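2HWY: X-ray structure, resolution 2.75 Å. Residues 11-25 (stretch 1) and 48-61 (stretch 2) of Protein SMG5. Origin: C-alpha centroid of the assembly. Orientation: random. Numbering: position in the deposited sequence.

Stretch 1 (11-25) ALCHHLPVIRQLATS
Stretch 2, residues 48-61: PGARDGIRYLEAEF

Two stretches of one SMG5 chain pack side by side, running nearly parallel: helix 16-25 and helix 48-61 have N-to-C directions 16° apart (signed crossing angle -16°) and axes 11.1 Å apart at closest approach. Stretch 1 opens with the end of an earlier helix, 11-14, breaks at His 15 (phi/psi -145/44), which is the N-cap of the next helix, and continues helically from Leu 16; stretch 2 is helical throughout. The backbones are tightest near the break, where Cys 13 CA lies 4.1 Å from Gly 49 CA and Leu 12 CA 5.4 Å from Gly 53 CA; further on they part, to 8.5 Å between Thr 24 CA and Glu 60 CA.

Glycine makes the close end possible. Cys 13 O rests 3.3 Å from Gly 49 CA in a CA-H...O contact, and a CB on Gly 49 would lie 2.3 Å from that oxygen, a clash. Beside it Cys 13 (chi1 m) sets SG 3.4 Å from Ala 50 N and 4.0 Å from Ala 50 CB.

Where the backbones separate, Tyr 56 (chi1 155°, chi2 79°) fills the gap, its side chain a knob in the hollow formed by Leu 16, Ile 19, Arg 20 and Ala 23. Leu 16 (t, p) brings CD1 to 3.4 Å from Tyr 56 CD2, while its CD2 lies 3.7 Å from Asp 52 O. Ile 19 CG2 is 4.4 Å from Tyr 56 CE2. Extended through chi1 and chi2 (both t), Arg 20 places NH1 at the ring edge, 3.3 Å from Tyr 56 CD1. At the tip, Tyr 56 OH meets Ala 23 CB at 3.3 Å and donates a hydrogen bond to Glu 60 OE2 (2.9 Å). Glu 60 (m, m) curls so that OE2 also accepts a weak hydrogen bond from Thr 24 OG1 (chi1 m) at 3.0 Å, linking the helices beyond the knob.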

# COMPACT_ATOMS: atom_id res chain seq x y z
N ALA A 11 -2.33 6.05 -0.29
CA ALA A 11 -1.12 5.97 0.53
C ALA A 11 0.12 6.21 -0.31
O ALA A 11 1.02 6.93 0.09
CB ALA A 11 -1.02 4.61 1.21
N LEU A 12 0.14 5.61 -1.50
CA LEU A 12 1.26 5.78 -2.42
C LEU A 12 1.30 7.17 -2.99
O LEU A 12 2.37 7.73 -3.16
CB LEU A 12 1.16 4.77 -3.56
CG LEU A 12 1.50 3.36 -3.11
CD1 LEU A 12 0.97 2.36 -4.10
CD2 LEU A 12 3.01 3.19 -2.87
N CYS A 13 0.13 7.71 -3.32
CA CYS A 13 0.05 9.03 -3.97
C CYS A 13 0.42 10.20 -3.07
O CYS A 13 0.94 11.19 -3.56
CB CYS A 13 -1.36 9.26 -4.54
SG CYS A 13 -1.57 8.43 -6.13
N HIS A 14 0.16 10.06 -1.77
CA HIS A 14 0.27 11.14 -0.81
C HIS A 14 1.32 10.95 0.28
O HIS A 14 1.62 11.89 1.00
CB HIS A 14 -1.07 11.31 -0.12
CG HIS A 14 -2.16 11.76 -1.04
ND1 HIS A 14 -3.40 11.16 -1.06
CD2 HIS A 14 -2.19 12.74 -1.97
CE1 HIS A 14 -4.15 11.77 -1.96
NE2 HIS A 14 -3.44 12.72 -2.53
N HIS A 15 1.86 9.74 0.42
CA HIS A 15 2.76 9.42 1.52
C HIS A 15 3.83 8.46 1.05
O HIS A 15 4.19 7.50 1.74
CB HIS A 15 1.98 8.82 2.69
CG HIS A 15 0.86 9.69 3.18
ND1 HIS A 15 -0.45 9.52 2.78
CD2 HIS A 15 0.86 10.74 4.04
CE1 HIS A 15 -1.21 10.42 3.38
NE2 HIS A 15 -0.44 11.18 4.14
N LEU A 16 4.37 8.75 -0.13
CA LEU A 16 5.40 7.95 -0.74
C LEU A 16 6.63 7.83 0.14
O LEU A 16 7.27 6.78 0.17
CB LEU A 16 5.77 8.59 -2.05
CG LEU A 16 6.83 7.88 -2.85
CD1 LEU A 16 6.41 6.44 -3.18
CD2 LEU A 16 7.06 8.69 -4.11
N PRO A 17 7.01 8.92 0.84
CA PRO A 17 8.21 8.80 1.71
C PRO A 17 8.05 7.89 2.93
O PRO A 17 9.03 7.37 3.43
CB PRO A 17 8.46 10.25 2.13
CG PRO A 17 7.72 11.08 1.08
CD PRO A 17 6.49 10.29 0.85
N VAL A 18 6.83 7.67 3.39
CA VAL A 18 6.56 6.66 4.41
C VAL A 18 6.79 5.26 3.82
O VAL A 18 7.46 4.41 4.42
CB VAL A 18 5.12 6.78 4.93
CG1 VAL A 18 4.73 5.56 5.75
CG2 VAL A 18 4.96 8.06 5.76
N ILE A 19 6.21 5.04 2.64
CA ILE A 19 6.36 3.76 1.96
C ILE A 19 7.83 3.53 1.63
O ILE A 19 8.35 2.43 1.85
CB ILE A 19 5.39 3.63 0.73
CG1 ILE A 19 3.95 3.48 1.22
CG2 ILE A 19 5.70 2.39 -0.11
CD1 ILE A 19 3.16 4.73 1.19
N ARG A 20 8.53 4.55 1.16
CA ARG A 20 9.96 4.41 0.91
C ARG A 20 10.68 3.86 2.13
O ARG A 20 11.40 2.89 2.05
CB ARG A 20 10.59 5.73 0.50
CG ARG A 20 12.09 5.62 0.13
CD ARG A 20 12.73 6.98 -0.20
NE ARG A 20 11.84 7.78 -1.05
CZ ARG A 20 11.82 7.75 -2.38
NH1 ARG A 20 12.66 6.99 -3.07
NH2 ARG A 20 10.95 8.52 -3.04
N GLN A 21 10.46 4.50 3.27
CA GLN A 21 11.06 4.06 4.53
C GLN A 21 10.76 2.60 4.83
O GLN A 21 11.67 1.84 5.13
CB GLN A 21 10.53 4.92 5.68
CG GLN A 21 11.45 5.02 6.87
CD GLN A 21 12.73 5.76 6.56
OE1 GLN A 21 12.81 6.51 5.58
NE2 GLN A 21 13.74 5.54 7.39
N LEU A 22 9.50 2.21 4.72
CA LEU A 22 9.06 0.87 5.13
C LEU A 22 9.55 -0.19 4.17
O LEU A 22 10.00 -1.25 4.60
CB LEU A 22 7.53 0.82 5.20
CG LEU A 22 6.97 1.82 6.22
CD1 LEU A 22 5.55 2.23 5.87
CD2 LEU A 22 7.07 1.25 7.62
N ALA A 23 9.48 0.12 2.88
CA ALA A 23 9.91 -0.77 1.80
C ALA A 23 11.42 -0.96 1.78
O ALA A 23 11.93 -1.93 1.23
CB ALA A 23 9.45 -0.20 0.48
N THR A 24 12.12 0.02 2.33
CA THR A 24 13.57 0.01 2.41
C THR A 24 14.00 -0.52 3.77
O THR A 24 15.17 -0.88 3.95
CB THR A 24 14.14 1.43 2.17
OG1 THR A 24 14.18 1.67 0.76
CG2 THR A 24 15.55 1.61 2.75
N SER A 25 13.06 -0.57 4.71
CA SER A 25 13.37 -1.02 6.06
C SER A 25 13.97 -2.41 5.98
O SER A 25 14.91 -2.72 6.71
CB SER A 25 12.14 -0.99 6.98
OG SER A 25 11.43 -2.22 7.00
N PRO A 48 0.17 14.04 -9.89
CA PRO A 48 1.62 13.80 -9.87
C PRO A 48 2.05 12.85 -8.76
O PRO A 48 3.15 12.29 -8.80
CB PRO A 48 2.21 15.21 -9.64
CG PRO A 48 1.09 16.16 -9.79
CD PRO A 48 -0.16 15.41 -9.49
N GLY A 49 1.21 12.67 -7.76
CA GLY A 49 1.44 11.64 -6.76
C GLY A 49 1.51 10.29 -7.42
O GLY A 49 2.42 9.51 -7.14
N ALA A 50 0.55 10.03 -8.32
CA ALA A 50 0.49 8.77 -9.10
C ALA A 50 1.74 8.50 -9.93
O ALA A 50 2.30 7.40 -9.90
CB ALA A 50 -0.74 8.78 -10.01
N ARG A 51 2.17 9.52 -10.67
CA ARG A 51 3.39 9.48 -11.48
C ARG A 51 4.66 9.17 -10.69
O ARG A 51 5.55 8.48 -11.18
CB ARG A 51 3.57 10.83 -12.19
CG ARG A 51 4.83 10.95 -13.03
CD ARG A 51 4.76 12.20 -13.90
NE ARG A 51 4.02 11.98 -15.15
CZ ARG A 51 3.71 12.94 -16.03
NH1 ARG A 51 4.03 14.21 -15.79
NH2 ARG A 51 3.04 12.62 -17.14
N ASP A 52 4.76 9.69 -9.47
CA ASP A 52 5.91 9.40 -8.61
C ASP A 52 5.76 8.11 -7.82
O ASP A 52 6.73 7.40 -7.58
CB ASP A 52 6.17 10.58 -7.70
CG ASP A 52 6.55 11.82 -8.47
OD1 ASP A 52 6.67 12.89 -7.84
OD2 ASP A 52 6.74 11.71 -9.71
N GLY A 53 4.54 7.79 -7.42
CA GLY A 53 4.26 6.47 -6.90
C GLY A 53 4.82 5.37 -7.80
O GLY A 53 5.52 4.47 -7.33
N ILE A 54 4.53 5.45 -9.10
CA ILE A 54 5.05 4.46 -10.04
C ILE A 54 6.55 4.58 -10.21
O ILE A 54 7.27 3.59 -10.04
CB ILE A 54 4.37 4.54 -11.43
CG1 ILE A 54 3.09 3.72 -11.44
CG2 ILE A 54 5.28 3.98 -12.52
CD1 ILE A 54 2.13 4.16 -12.50
N ARG A 55 7.01 5.79 -10.55
CA ARG A 55 8.43 6.00 -10.83
C ARG A 55 9.29 5.52 -9.67
O ARG A 55 10.28 4.81 -9.85
CB ARG A 55 8.71 7.48 -11.12
CG ARG A 55 8.09 7.98 -12.42
N TYR A 56 8.89 5.84 -8.43
CA TYR A 56 9.60 5.36 -7.25
C TYR A 56 9.70 3.85 -7.25
O TYR A 56 10.78 3.29 -7.06
CB TYR A 56 8.87 5.77 -5.98
CG TYR A 56 9.15 4.86 -4.82
CD1 TYR A 56 10.33 4.96 -4.10
CD2 TYR A 56 8.24 3.86 -4.45
CE1 TYR A 56 10.61 4.11 -3.03
CE2 TYR A 56 8.51 3.00 -3.38
CZ TYR A 56 9.69 3.14 -2.68
OH TYR A 56 9.95 2.31 -1.62
N LEU A 57 8.54 3.21 -7.42
CA LEU A 57 8.43 1.75 -7.42
C LEU A 57 9.36 1.10 -8.42
O LEU A 57 9.95 0.06 -8.13
CB LEU A 57 6.98 1.33 -7.70
CG LEU A 57 5.99 1.55 -6.54
CD1 LEU A 57 4.57 1.31 -6.99
CD2 LEU A 57 6.31 0.67 -5.37
N GLU A 58 9.49 1.71 -9.59
CA GLU A 58 10.44 1.22 -10.60
C GLU A 58 11.90 1.48 -10.21
O GLU A 58 12.78 0.67 -10.49
CB GLU A 58 10.12 1.83 -11.95
CG GLU A 58 8.83 1.27 -12.56
CD GLU A 58 8.20 2.21 -13.59
OE1 GLU A 58 7.41 1.73 -14.41
OE2 GLU A 58 8.49 3.42 -13.58
N ALA A 59 12.16 2.60 -9.57
CA ALA A 59 13.50 2.88 -9.06
C ALA A 59 13.91 1.82 -8.02
O ALA A 59 15.02 1.26 -8.10
CB ALA A 59 13.57 4.28 -8.47
N GLU A 60 13.03 1.51 -7.07
CA GLU A 60 13.34 0.43 -6.12
C GLU A 60 13.56 -0.90 -6.85
O GLU A 60 14.47 -1.64 -6.51
CB GLU A 60 12.27 0.26 -5.04
CG GLU A 60 12.08 1.46 -4.10
CD GLU A 60 13.15 1.60 -3.00
OE1 GLU A 60 14.29 1.12 -3.23
OE2 GLU A 60 12.82 2.19 -1.91
N PHE A 61 12.76 -1.19 -7.86
CA PHE A 61 12.97 -2.41 -8.63
C PHE A 61 14.35 -2.42 -9.22
O PHE A 61 15.03 -3.44 -9.21
CB PHE A 61 11.98 -2.53 -9.78
CG PHE A 61 12.37 -3.58 -10.79
CD1 PHE A 61 12.27 -4.93 -10.48
CD2 PHE A 61 12.83 -3.21 -12.03
CE1 PHE A 61 12.63 -5.90 -11.41
CE2 PHE A 61 13.20 -4.17 -12.94
CZ PHE A 61 13.10 -5.52 -12.63